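Local atomic coordinates of phage terminase large subunit (Thermus phage P7426, PDB entry 7KS4), a protein that probably acts as the ATP-driven motor and endonuclease of viral DNA packaging, represented here by its N-terminal ATPase domain. Residues 38-42 with 191-195; 60-64 with 110-114; 184-188 with 251-257. One frame throughout, in Å; residues are numbered along the deposited sequence.

Contact 1. Residues 38-42 with 191-195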
ATOM      1  N   ARG A  38       1.766   1.918   8.721  1.00 27.94           N
ATOM      2  CA  ARG A  38       2.790   0.996   8.251  1.00 28.23           C
ATOM      3  C   ARG A  38       3.579   1.680   7.145  1.00 27.39           C
ATOM      4  O   ARG A  38       2.996   2.133   6.151  1.00 27.42           O
ATOM      5  CB  ARG A  38       2.154  -0.296   7.747  1.00 28.73           C
ATOM      6  CG  ARG A  38       1.568  -1.162   8.853  1.00 30.61           C
ATOM      7  CD  ARG A  38       0.815  -2.361   8.282  1.00 31.92           C
ATOM      8  NE  ARG A  38      -0.442  -1.985   7.640  1.00 30.28           N
ATOM      9  CZ  ARG A  38      -1.235  -2.834   6.983  1.00 31.56           C
ATOM     10  NH1 ARG A  38      -0.896  -4.113   6.856  1.00 33.06           N
ATOM     11  NH2 ARG A  38      -2.362  -2.401   6.439  1.00 31.27           N
ATOM     12  N   VAL A  39       4.897   1.740   7.312  1.00 27.96           N
ATOM     13  CA  VAL A  39       5.788   2.445   6.403  1.00 27.13           C
ATOM     14  C   VAL A  39       6.787   1.418   5.885  1.00 28.54           C
ATOM     15  O   VAL A  39       7.582   0.873   6.662  1.00 28.98           O
ATOM     16  CB  VAL A  39       6.507   3.614   7.093  1.00 27.42           C
ATOM     17  CG1 VAL A  39       7.263   4.461   6.074  1.00 27.58           C
ATOM     18  CG2 VAL A  39       5.522   4.480   7.871  1.00 27.52           C
ATOM     19  N   ALA A  40       6.762   1.153   4.580  1.00 30.02           N
ATOM     20  CA  ALA A  40       7.647   0.162   3.973  1.00 29.94           C
ATOM     21  C   ALA A  40       8.600   0.866   3.020  1.00 30.79           C
ATOM     22  O   ALA A  40       8.181   1.399   1.986  1.00 31.23           O
ATOM     23  CB  ALA A  40       6.852  -0.922   3.246  1.00 31.46           C
ATOM     24  N   CYS A  41       9.885   0.860   3.367  1.00 30.69           N
ATOM     25  CA  CYS A  41      10.936   1.388   2.508  1.00 31.04           C
ATOM     26  C   CYS A  41      11.632   0.182   1.893  1.00 33.79           C
ATOM     27  O   CYS A  41      12.474  -0.452   2.534  1.00 35.12           O
ATOM     28  CB  CYS A  41      11.902   2.258   3.299  1.00 31.54           C
ATOM     29  SG  CYS A  41      13.307   2.832   2.323  1.00 33.71           S
ATOM     30  N   LEU A  42      11.264  -0.142   0.654  1.00 37.34           N
ATOM     31  CA  LEU A  42      11.711  -1.363  -0.003  1.00 39.85           C
ATOM     32  C   LEU A  42      12.185  -1.033  -1.412  1.00 40.25           C
ATOM     33  O   LEU A  42      11.656  -0.135  -2.072  1.00 39.31           O
ATOM     34  CB  LEU A  42      10.593  -2.441  -0.054  1.00 42.36           C
ATOM     35  CG  LEU A  42       9.734  -2.690   1.196  1.00 42.70           C
ATOM     36  CD1 LEU A  42       8.673  -3.751   0.926  1.00 46.14           C
ATOM     37  CD2 LEU A  42      10.575  -3.111   2.395  1.00 44.16           C
ATOM     38  N   PHE A 191       9.060  11.054   4.085  1.00 30.02           N
ATOM     39  CA  PHE A 191       8.969   9.596   4.110  1.00 29.19           C
ATOM     40  C   PHE A 191      10.034   8.999   5.017  1.00 29.90           C
ATOM     41  O   PHE A 191       9.783   8.012   5.718  1.00 29.59           O
ATOM     42  CB  PHE A 191       9.092   9.045   2.692  1.00 29.55           C
ATOM     43  CG  PHE A 191       9.094   7.546   2.616  1.00 30.24           C
ATOM     44  CD1 PHE A 191       7.911   6.835   2.704  1.00 30.23           C
ATOM     45  CD2 PHE A 191      10.279   6.850   2.430  1.00 30.79           C
ATOM     46  CE1 PHE A 191       7.907   5.456   2.629  1.00 30.91           C
ATOM     47  CE2 PHE A 191      10.281   5.464   2.350  1.00 31.89           C
ATOM     48  CZ  PHE A 191       9.092   4.767   2.446  1.00 32.01           C
ATOM     49  N   TYR A 192      11.230   9.595   5.018  1.00 31.04           N
ATOM     50  CA  TYR A 192      12.277   9.184   5.946  1.00 30.45           C
ATOM     51  C   TYR A 192      11.843   9.381   7.393  1.00 30.52           C
ATOM     52  O   TYR A 192      12.066   8.512   8.244  1.00 29.38           O
ATOM     53  CB  TYR A 192      13.548   9.981   5.654  1.00 31.64           C
ATOM     54  CG  TYR A 192      14.559   9.956   6.768  1.00 33.02           C
ATOM     55  CD1 TYR A 192      15.229   8.782   7.104  1.00 34.01           C
ATOM     56  CD2 TYR A 192      14.854  11.110   7.484  1.00 34.00           C
ATOM     57  CE1 TYR A 192      16.164   8.761   8.133  1.00 35.54           C
ATOM     58  CE2 TYR A 192      15.780  11.101   8.509  1.00 35.42           C
ATOM     59  CZ  TYR A 192      16.437   9.929   8.827  1.00 36.49           C
ATOM     60  OH  TYR A 192      17.357   9.932   9.849  1.00 37.19           O
ATOM     61  N   GLU A 193      11.236  10.529   7.693  1.00 31.92           N
ATOM     62  CA  GLU A 193      10.773  10.790   9.051  1.00 33.77           C
ATOM     63  C   GLU A 193       9.748   9.755   9.488  1.00 31.83           C
ATOM     64  O   GLU A 193       9.846   9.196  10.587  1.00 32.60           O
ATOM     65  CB  GLU A 193      10.183  12.192   9.132  1.00 35.71           C
ATOM     66  CG  GLU A 193      11.180  13.243   8.739  1.00 40.04           C
ATOM     67  CD  GLU A 193      10.582  14.610   8.606  1.00 43.02           C
ATOM     68  OE1 GLU A 193       9.334  14.738   8.597  1.00 43.87           O
ATOM     69  OE2 GLU A 193      11.382  15.558   8.513  1.00 45.94           O
ATOM     70  N   PHE A 194       8.748   9.498   8.642  1.00 28.65           N
ATOM     71  CA  PHE A 194       7.711   8.530   8.989  1.00 28.03           C
ATOM     72  C   PHE A 194       8.294   7.137   9.123  1.00 29.24           C
ATOM     73  O   PHE A 194       7.894   6.372  10.011  1.00 29.19           O
ATOM     74  CB  PHE A 194       6.601   8.548   7.941  1.00 28.52           C
ATOM     75  CG  PHE A 194       5.513   9.537   8.234  1.00 31.47           C
ATOM     76  CD1 PHE A 194       5.823  10.807   8.694  1.00 32.22           C
ATOM     77  CD2 PHE A 194       4.183   9.205   8.045  1.00 33.92           C
ATOM     78  CE1 PHE A 194       4.828  11.724   8.967  1.00 35.03           C
ATOM     79  CE2 PHE A 194       3.179  10.121   8.316  1.00 34.63           C
ATOM     80  CZ  PHE A 194       3.503  11.384   8.776  1.00 35.45           C
ATOM     81  N   PHE A 195       9.236   6.787   8.249  1.00 28.94           N
ATOM     82  CA  PHE A 195       9.912   5.501   8.374  1.00 27.98           C
ATOM     83  C   PHE A 195      10.546   5.358   9.750  1.00 29.66           C
ATOM     84  O   PHE A 195      10.367   4.343  10.434  1.00 28.24           O
ATOM     85  CB  PHE A 195      10.968   5.352   7.283  1.00 29.03           C
ATOM     86  CG  PHE A 195      11.767   4.095   7.404  1.00 30.59           C
ATOM     87  CD1 PHE A 195      11.324   2.922   6.824  1.00 30.91           C
ATOM     88  CD2 PHE A 195      12.940   4.073   8.134  1.00 32.09           C
ATOM     89  CE1 PHE A 195      12.056   1.755   6.947  1.00 32.09           C
ATOM     90  CE2 PHE A 195      13.669   2.911   8.261  1.00 33.55           C
ATOM     91  CZ  PHE A 195      13.220   1.750   7.668  1.00 33.37           C
TER
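V39 and C41, two residues apart on strand 38-42, both turn toward helix 191-195, and the rings of F191 and F195 reach across to them. The dense part begins at V39, whose two methyls have separate work. With CG1 anti to the backbone N (chi1 -171°), that methyl reaches F191 CE1 at 3.6 Å and F195 CA at 3.7 Å, while CG2 lies against the backbone of F194, 3.7 Å from its O. C41 meets the same two residues from farther along the strand: its CB is 3.6 Å from F195 CD1 and 3.7 Å from F191 CE2. Its SG makes two sulfur-aromatic contacts, at the edge of F191 and obliquely to F195. Between these residues the strand backbone also takes part, A40 O lying in the plane of the F191 ring, 3.5 Å from CZ. F191 and F195, one helical turn apart, both hold CG anti to the backbone N, which lets both rings extend to the strand.

F194 starts toward the strand, but its ring swings off and stays buried, packed edge-to-face on W164, W190 and F219. The solvent side of the helix is looser: E193 is exposed and Y192 partly so, and neither meets the strand; Y192 instead bonds through its OH to P208 O.

The segment axes approach to 8.6 Å at an angle of 117°. A helix packing its apolar side across a buried parallel strand is one piece of the layered alpha/beta architecture of P-loop ATPases, and this strand leads directly into the nucleotide-binding loop containing K48.

Contact 2. Residues 60-64 with 110-114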
ATOM      1  N   LEU A  60     -12.257  -4.520   1.325  1.00 28.67           N
ATOM      2  CA  LEU A  60     -13.505  -4.326   0.591  1.00 29.36           C
ATOM      3  C   LEU A  60     -14.503  -5.440   0.876  1.00 29.21           C
ATOM      4  O   LEU A  60     -15.713  -5.187   0.904  1.00 30.21           O
ATOM      5  CB  LEU A  60     -13.226  -4.223  -0.911  1.00 30.39           C
ATOM      6  CG  LEU A  60     -12.352  -3.026  -1.317  1.00 33.21           C
ATOM      7  CD1 LEU A  60     -11.991  -3.104  -2.795  1.00 34.52           C
ATOM      8  CD2 LEU A  60     -13.037  -1.696  -1.002  1.00 34.54           C
ATOM      9  N   PHE A  61     -14.024  -6.666   1.104  1.00 30.21           N
ATOM     10  CA  PHE A  61     -14.899  -7.806   1.373  1.00 30.12           C
ATOM     11  C   PHE A  61     -15.115  -8.053   2.857  1.00 30.33           C
ATOM     12  O   PHE A  61     -16.219  -8.438   3.261  1.00 30.46           O
ATOM     13  CB  PHE A  61     -14.321  -9.075   0.744  1.00 30.62           C
ATOM     14  CG  PHE A  61     -14.487  -9.134  -0.734  1.00 30.93           C
ATOM     15  CD1 PHE A  61     -15.697  -9.513  -1.285  1.00 31.49           C
ATOM     16  CD2 PHE A  61     -13.444  -8.804  -1.579  1.00 32.40           C
ATOM     17  CE1 PHE A  61     -15.867  -9.569  -2.657  1.00 33.07           C
ATOM     18  CE2 PHE A  61     -13.609  -8.858  -2.955  1.00 34.04           C
ATOM     19  CZ  PHE A  61     -14.827  -9.236  -3.490  1.00 34.26           C
ATOM     20  N   ALA A  62     -14.069  -7.886   3.672  1.00 29.58           N
ATOM     21  CA  ALA A  62     -14.163  -8.197   5.093  1.00 30.65           C
ATOM     22  C   ALA A  62     -14.775  -7.066   5.898  1.00 31.71           C
ATOM     23  O   ALA A  62     -15.219  -7.296   7.029  1.00 30.78           O
ATOM     24  CB  ALA A  62     -12.779  -8.524   5.665  1.00 31.82           C
ATOM     25  N   ARG A  63     -14.810  -5.859   5.340  1.00 34.53           N
ATOM     26  CA  ARG A  63     -15.350  -4.678   6.008  1.00 37.67           C
ATOM     27  C   ARG A  63     -16.350  -4.027   5.063  1.00 35.09           C
ATOM     28  O   ARG A  63     -16.041  -3.022   4.413  1.00 33.50           O
ATOM     29  CB  ARG A  63     -14.228  -3.717   6.397  1.00 43.16           C
ATOM     30  CG  ARG A  63     -13.451  -4.160   7.616  1.00 49.26           C
ATOM     31  CD  ARG A  63     -14.262  -3.889   8.868  1.00 56.76           C
ATOM     32  NE  ARG A  63     -13.531  -4.187  10.094  1.00 62.46           N
ATOM     33  CZ  ARG A  63     -13.961  -3.867  11.313  1.00 68.69           C
ATOM     34  NH1 ARG A  63     -15.120  -3.235  11.467  1.00 70.62           N
ATOM     35  NH2 ARG A  63     -13.233  -4.174  12.378  1.00 71.20           N
ATOM     36  N   PRO A  64     -17.555  -4.587   4.947  1.00 34.30           N
ATOM     37  CA  PRO A  64     -18.550  -4.016   4.027  1.00 34.58           C
ATOM     38  C   PRO A  64     -18.808  -2.549   4.334  1.00 34.07           C
ATOM     39  O   PRO A  64     -19.008  -2.163   5.487  1.00 34.60           O
ATOM     40  CB  PRO A  64     -19.801  -4.873   4.273  1.00 35.38           C
ATOM     41  CG  PRO A  64     -19.277  -6.158   4.819  1.00 34.77           C
ATOM     42  CD  PRO A  64     -18.062  -5.781   5.636  1.00 34.63           C
ATOM     43  N   LEU A 110     -13.884   1.647  -7.996  1.00 38.36           N
ATOM     44  CA  LEU A 110     -14.287   0.259  -7.846  1.00 37.66           C
ATOM     45  C   LEU A 110     -15.262   0.162  -6.682  1.00 36.71           C
ATOM     46  O   LEU A 110     -14.979   0.656  -5.586  1.00 35.72           O
ATOM     47  CB  LEU A 110     -13.062  -0.629  -7.612  1.00 34.11           C
ATOM     48  CG  LEU A 110     -13.300  -2.123  -7.397  1.00 32.48           C
ATOM     49  CD1 LEU A 110     -13.876  -2.786  -8.633  1.00 33.83           C
ATOM     50  CD2 LEU A 110     -11.996  -2.791  -6.968  1.00 30.85           C
ATOM     51  N   LEU A 111     -16.406  -0.472  -6.922  1.00 36.53           N
ATOM     52  CA  LEU A 111     -17.457  -0.629  -5.925  1.00 36.45           C
ATOM     53  C   LEU A 111     -17.734  -2.108  -5.698  1.00 34.49           C
ATOM     54  O   LEU A 111     -17.873  -2.873  -6.658  1.00 33.44           O
ATOM     55  CB  LEU A 111     -18.746   0.072  -6.373  1.00 39.80           C
ATOM     56  CG  LEU A 111     -18.632   1.572  -6.647  1.00 42.83           C
ATOM     57  CD1 LEU A 111     -19.958   2.107  -7.147  1.00 46.32           C
ATOM     58  CD2 LEU A 111     -18.194   2.315  -5.405  1.00 42.23           C
ATOM     59  N   VAL A 112     -17.827  -2.508  -4.437  1.00 34.09           N
ATOM     60  CA  VAL A 112     -18.247  -3.857  -4.077  1.00 34.31           C
ATOM     61  C   VAL A 112     -19.560  -3.720  -3.316  1.00 34.91           C
ATOM     62  O   VAL A 112     -19.576  -3.335  -2.142  1.00 34.89           O
ATOM     63  CB  VAL A 112     -17.193  -4.599  -3.248  1.00 32.59           C
ATOM     64  CG1 VAL A 112     -17.664  -6.007  -2.955  1.00 32.56           C
ATOM     65  CG2 VAL A 112     -15.855  -4.622  -3.979  1.00 32.36           C
ATOM     66  N   HIS A 113     -20.669  -4.033  -3.980  1.00 35.61           N
ATOM     67  CA  HIS A 113     -21.978  -3.954  -3.350  1.00 35.46           C
ATOM     68  C   HIS A 113     -22.240  -5.224  -2.552  1.00 33.48           C
ATOM     69  O   HIS A 113     -22.056  -6.332  -3.063  1.00 31.21           O
ATOM     70  CB  HIS A 113     -23.067  -3.760  -4.407  1.00 38.58           C
ATOM     71  CG  HIS A 113     -22.880  -2.538  -5.253  1.00 41.19           C
ATOM     72  ND1 HIS A 113     -22.969  -1.261  -4.746  1.00 41.99           N
ATOM     73  CD2 HIS A 113     -22.621  -2.402  -6.576  1.00 42.97           C
ATOM     74  CE1 HIS A 113     -22.764  -0.389  -5.717  1.00 44.92           C
ATOM     75  NE2 HIS A 113     -22.554  -1.055  -6.838  1.00 45.21           N
ATOM     76  N   HIS A 114     -22.682  -5.060  -1.306  1.00 33.60           N
ATOM     77  CA  HIS A 114     -22.998  -6.171  -0.416  1.00 33.81           C
ATOM     78  C   HIS A 114     -24.505  -6.242  -0.219  1.00 33.97           C
ATOM     79  O   HIS A 114     -25.143  -5.225   0.076  1.00 35.63           O
ATOM     80  CB  HIS A 114     -22.305  -6.003   0.936  1.00 33.29           C
ATOM     81  CG  HIS A 114     -20.821  -6.143   0.867  1.00 32.26           C
ATOM     82  ND1 HIS A 114     -20.179  -7.335   1.119  1.00 30.90           N
ATOM     83  CD2 HIS A 114     -19.853  -5.249   0.559  1.00 32.44           C
ATOM     84  CE1 HIS A 114     -18.876  -7.166   0.979  1.00 31.35           C
ATOM     85  NE2 HIS A 114     -18.651  -5.911   0.635  1.00 31.23           N
TER
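H114 reaches from strand 110-114 to the last turn of helix 48-62, the helix that follows the nucleotide-binding loop in this P-loop ATPase fold. Its NE2 donates to L60 O at 3.0 Å, with an N-H...O angle of 153°; the acceptor lies close to the imidazole plane, and the N-H arrives in the carbonyl plane. The bond suits the end of the helix: the residue four further on is P64, which has no N-H to offer L60 O. P64 serves the same ring in another way, laying its CB over one face in a CH-pi contact, 3.8 Å from the ring centroid. One residue thus grips the imidazole at its edge and another covers a face, which together probably restrict its rotation.

Beside this polar point lies an apolar seam. V112 divides its methyls between neighbours, CG2 lying 4.1 Å from L60 CB and CG1 4.0 Å from F61 CE1, and L110 continues the seam against the end of L60.

Further out, S130 OG gives L60 O a second hydrogen bond. V89 of helix 75-92 packs on L60, L110 and V112 alike, and F96 meets the F61 ring. Strand 109-115 is itself held between antiparallel strands 99-104 and 126-136 at one side of the sheet. At the far end of the seam, L60 CD1 and L110 CD2 meet at 4.2 Å.

Contact 3. Residues 184-188 with 251-257. With SO4 (sulfate ion), chain H.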
ATOM      1  N   THR A 184      10.129   3.425  -2.659  1.00 31.32           N
ATOM      2  CA  THR A 184      11.579   3.488  -2.638  1.00 33.44           C
ATOM      3  C   THR A 184      11.987   4.861  -2.111  1.00 32.78           C
ATOM      4  O   THR A 184      11.275   5.841  -2.341  1.00 34.21           O
ATOM      5  CB  THR A 184      12.163   3.274  -4.031  1.00 36.64           C
ATOM      6  OG1 THR A 184      11.728   4.334  -4.888  1.00 38.38           O
ATOM      7  CG2 THR A 184      11.708   1.937  -4.605  1.00 37.18           C
ATOM      8  N   PRO A 185      13.086   4.961  -1.370  1.00 33.34           N
ATOM      9  CA  PRO A 185      13.394   6.227  -0.696  1.00 35.40           C
ATOM     10  C   PRO A 185      13.891   7.292  -1.663  1.00 38.77           C
ATOM     11  O   PRO A 185      14.475   6.997  -2.711  1.00 39.50           O
ATOM     12  CB  PRO A 185      14.481   5.838   0.313  1.00 37.22           C
ATOM     13  CG  PRO A 185      15.126   4.631  -0.277  1.00 36.70           C
ATOM     14  CD  PRO A 185      14.031   3.895  -0.997  1.00 34.19           C
ATOM     15  N   LYS A 186      13.674   8.551  -1.284  1.00 38.71           N
ATOM     16  CA  LYS A 186      14.078   9.693  -2.099  1.00 41.29           C
ATOM     17  C   LYS A 186      14.746  10.742  -1.216  1.00 40.66           C
ATOM     18  O   LYS A 186      14.400  11.925  -1.227  1.00 41.43           O
ATOM     19  CB  LYS A 186      12.877  10.261  -2.853  1.00 44.06           C
ATOM     20  CG  LYS A 186      12.985  10.131  -4.357  1.00 49.06           C
ATOM     21  CD  LYS A 186      12.770   8.707  -4.808  1.00 50.30           C
ATOM     22  CE  LYS A 186      12.762   8.604  -6.314  1.00 52.78           C
ATOM     23  NZ  LYS A 186      12.543   7.206  -6.757  1.00 54.71           N
ATOM     24  N   GLY A 187      15.712  10.306  -0.429  1.00 37.54           N
ATOM     25  CA  GLY A 187      16.434  11.208   0.438  1.00 37.21           C
ATOM     26  C   GLY A 187      15.768  11.390   1.786  1.00 34.38           C
ATOM     27  O   GLY A 187      14.867  10.650   2.201  1.00 32.45           O
ATOM     28  N   LEU A 188      16.228  12.424   2.485  1.00 36.13           N
ATOM     29  CA  LEU A 188      15.794  12.678   3.856  1.00 35.84           C
ATOM     30  C   LEU A 188      14.644  13.681   3.828  1.00 34.08           C
ATOM     31  O   LEU A 188      14.796  14.873   4.113  1.00 33.34           O
ATOM     32  CB  LEU A 188      16.963  13.168   4.697  1.00 37.79           C
ATOM     33  CG  LEU A 188      18.192  12.261   4.623  1.00 40.34           C
ATOM     34  CD1 LEU A 188      19.319  12.850   5.444  1.00 42.58           C
ATOM     35  CD2 LEU A 188      17.869  10.844   5.097  1.00 40.72           C
ATOM     36  N   GLN A 251      19.488   3.860  -3.751  1.00 44.82           N
ATOM     37  CA  GLN A 251      18.093   4.138  -3.415  1.00 45.26           C
ATOM     38  C   GLN A 251      17.152   3.081  -3.971  1.00 44.49           C
ATOM     39  O   GLN A 251      16.330   2.524  -3.235  1.00 42.07           O
ATOM     40  CB  GLN A 251      17.667   5.503  -3.950  1.00 50.13           C
ATOM     41  CG  GLN A 251      18.172   6.675  -3.166  1.00 53.79           C
ATOM     42  CD  GLN A 251      17.397   7.938  -3.488  1.00 56.78           C
ATOM     43  OE1 GLN A 251      16.750   8.038  -4.534  1.00 58.17           O
ATOM     44  NE2 GLN A 251      17.441   8.899  -2.581  1.00 57.90           N
ATOM     45  N   GLU A 252      17.225   2.830  -5.281  1.00 46.74           N
ATOM     46  CA  GLU A 252      16.203   2.013  -5.927  1.00 48.55           C
ATOM     47  C   GLU A 252      16.349   0.543  -5.572  1.00 46.23           C
ATOM     48  O   GLU A 252      15.345  -0.169  -5.469  1.00 46.71           O
ATOM     49  CB  GLU A 252      16.263   2.199  -7.441  1.00 54.03           C
ATOM     50  CG  GLU A 252      16.072   3.636  -7.899  1.00 57.31           C
ATOM     51  CD  GLU A 252      14.777   4.250  -7.393  1.00 59.21           C
ATOM     52  OE1 GLU A 252      14.810   5.426  -6.967  1.00 60.20           O
ATOM     53  OE2 GLU A 252      13.733   3.558  -7.411  1.00 59.54           O
ATOM     54  N   TYR A 253      17.578   0.072  -5.375  1.00 44.63           N
ATOM     55  CA  TYR A 253      17.830  -1.311  -5.004  1.00 44.24           C
ATOM     56  C   TYR A 253      18.269  -1.470  -3.563  1.00 42.17           C
ATOM     57  O   TYR A 253      17.777  -2.365  -2.873  1.00 41.17           O
ATOM     58  CB  TYR A 253      18.892  -1.912  -5.930  1.00 47.84           C
ATOM     59  CG  TYR A 253      18.473  -1.881  -7.374  1.00 52.63           C
ATOM     60  CD1 TYR A 253      17.364  -2.594  -7.805  1.00 54.99           C
ATOM     61  CD2 TYR A 253      19.179  -1.138  -8.308  1.00 56.86           C
ATOM     62  CE1 TYR A 253      16.967  -2.568  -9.123  1.00 59.96           C
ATOM     63  CE2 TYR A 253      18.791  -1.109  -9.635  1.00 61.69           C
ATOM     64  CZ  TYR A 253      17.682  -1.827 -10.035  1.00 63.57           C
ATOM     65  OH  TYR A 253      17.293  -1.802 -11.355  1.00 68.81           O
ATOM     66  N   GLY A 254      19.171  -0.615  -3.080  1.00 42.36           N
ATOM     67  CA  GLY A 254      19.562  -0.679  -1.687  1.00 42.12           C
ATOM     68  C   GLY A 254      18.494  -0.200  -0.727  1.00 41.26           C
ATOM     69  O   GLY A 254      18.541  -0.547   0.458  1.00 41.54           O
ATOM     70  N   ALA A 255      17.527   0.581  -1.212  1.00 40.14           N
ATOM     71  CA  ALA A 255      16.517   1.193  -0.352  1.00 39.56           C
ATOM     72  C   ALA A 255      17.181   2.059   0.718  1.00 39.22           C
ATOM     73  O   ALA A 255      16.712   2.145   1.856  1.00 39.81           O
ATOM     74  CB  ALA A 255      15.609   0.136   0.282  1.00 39.30           C
ATOM     75  N   GLU A 256      18.276   2.718   0.341  1.00 38.04           N
ATOM     76  CA  GLU A 256      19.044   3.531   1.270  1.00 37.81           C
ATOM     77  C   GLU A 256      18.522   4.958   1.294  1.00 38.82           C
ATOM     78  O   GLU A 256      18.115   5.508   0.264  1.00 37.69           O
ATOM     79  CB  GLU A 256      20.529   3.531   0.901  1.00 38.96           C
ATOM     80  CG  GLU A 256      21.193   2.189   1.099  1.00 41.29           C
ATOM     81  CD  GLU A 256      22.653   2.188   0.702  1.00 43.60           C
ATOM     82  OE1 GLU A 256      23.285   3.266   0.714  1.00 44.14           O
ATOM     83  OE2 GLU A 256      23.161   1.102   0.368  1.00 45.78           O
ATOM     84  N   PHE A 257      18.516   5.536   2.494  1.00 40.16           N
ATOM     85  CA  PHE A 257      18.219   6.947   2.699  1.00 44.06           C
ATOM     86  C   PHE A 257      19.531   7.718   2.613  1.00 47.47           C
ATOM     87  O   PHE A 257      20.382   7.597   3.498  1.00 50.94           O
ATOM     88  CB  PHE A 257      17.575   7.176   4.061  1.00 43.24           C
ATOM     89  CG  PHE A 257      16.181   6.640   4.194  1.00 39.67           C
ATOM     90  CD1 PHE A 257      15.108   7.346   3.683  1.00 38.33           C
ATOM     91  CD2 PHE A 257      15.941   5.464   4.888  1.00 37.54           C
ATOM     92  CE1 PHE A 257      13.814   6.876   3.832  1.00 37.51           C
ATOM     93  CE2 PHE A 257      14.658   4.990   5.045  1.00 36.15           C
ATOM     94  CZ  PHE A 257      13.587   5.701   4.518  1.00 36.00           C
TER
HETATM   95  S   SO4 H 307      14.632  -1.116 -14.670  0.53 46.92           S
HETATM   96  O1  SO4 H 307      15.510  -1.530 -15.763  0.53 47.05           O
HETATM   97  O2  SO4 H 307      13.416  -1.920 -14.689  0.53 45.82           O
HETATM   98  O3  SO4 H 307      14.291   0.294 -14.844  0.53 46.91           O
HETATM   99  O4  SO4 H 307      15.301  -1.304 -13.383  0.53 46.78           O
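K186 and E252 join the loop after strand 178-183 to the end of helix 246-252 by a salt bridge. The lysine starts out pointing away from its partner: CB makes no approach to 251-257, and a bend at chi2 (74°) turns the chain back. From there it runs extended, so that CD passes Q251 OE1 at 4.0 Å, CE comes to 3.8 Å from E252 OE1, and NZ ends 2.9 Å from that same oxygen. NZ meets the E252 carboxylate on its syn side, 18° out of the plane. The other oxygen, OE2, faces T184 OG1 and has a long, weak ion pair with R44.

This is ground next to the ATPase centre of the P-loop fold. T184 N is hydrogen-bonded to E155, the predicted catalytic glutamate that ends the Walker B motif, and K186 NZ has a long, weak ion pair with the same residue. The loop therefore lies between the helix end and that motif.

Away from the charges, P185 is the main apolar wedge. Its CG presses on the backbone, 3.2 Å from E256 O and close to A255 C, and its CB sits over one face of the F257 ring in a CH-pi contact, 4.1 Å from the centroid. G187 O lies in the plane of that ring, at its edge, 3.6 Å from CD1. The Q251 amide is less certain: as modelled, its oxygen faces P185 O and its nitrogen G187 N, which makes its orientation doubtful, although NE2 also makes a weak hydrogen bond to H260. Farther along, Y253 OH bonds weakly to a sulfate, probably from the crystallisation liquor.

In the fold
From the N terminus, after two helices, residues 38-42 on strand 37-42 open contact 1. The chain passes through the nucleotide-binding loop to 60-64, and contact 2 closes at 110-114, nested within the longer loop of contact 1. Contact 3 opens at 184-188, contact 1 closes at 191-195, and contact 3 closes at 251-257, so contacts 1 and 3 cross. These two also touch, with C41 SG against P185 CD. Contact 2 stands apart on the opposite side of the chain's centre, tying the helix after the nucleotide-binding loop to the antiparallel part of the sheet, while the crossing pair binds strand 37-42, next to edge strand 219-224, to helix 190-197 and the C-terminal region.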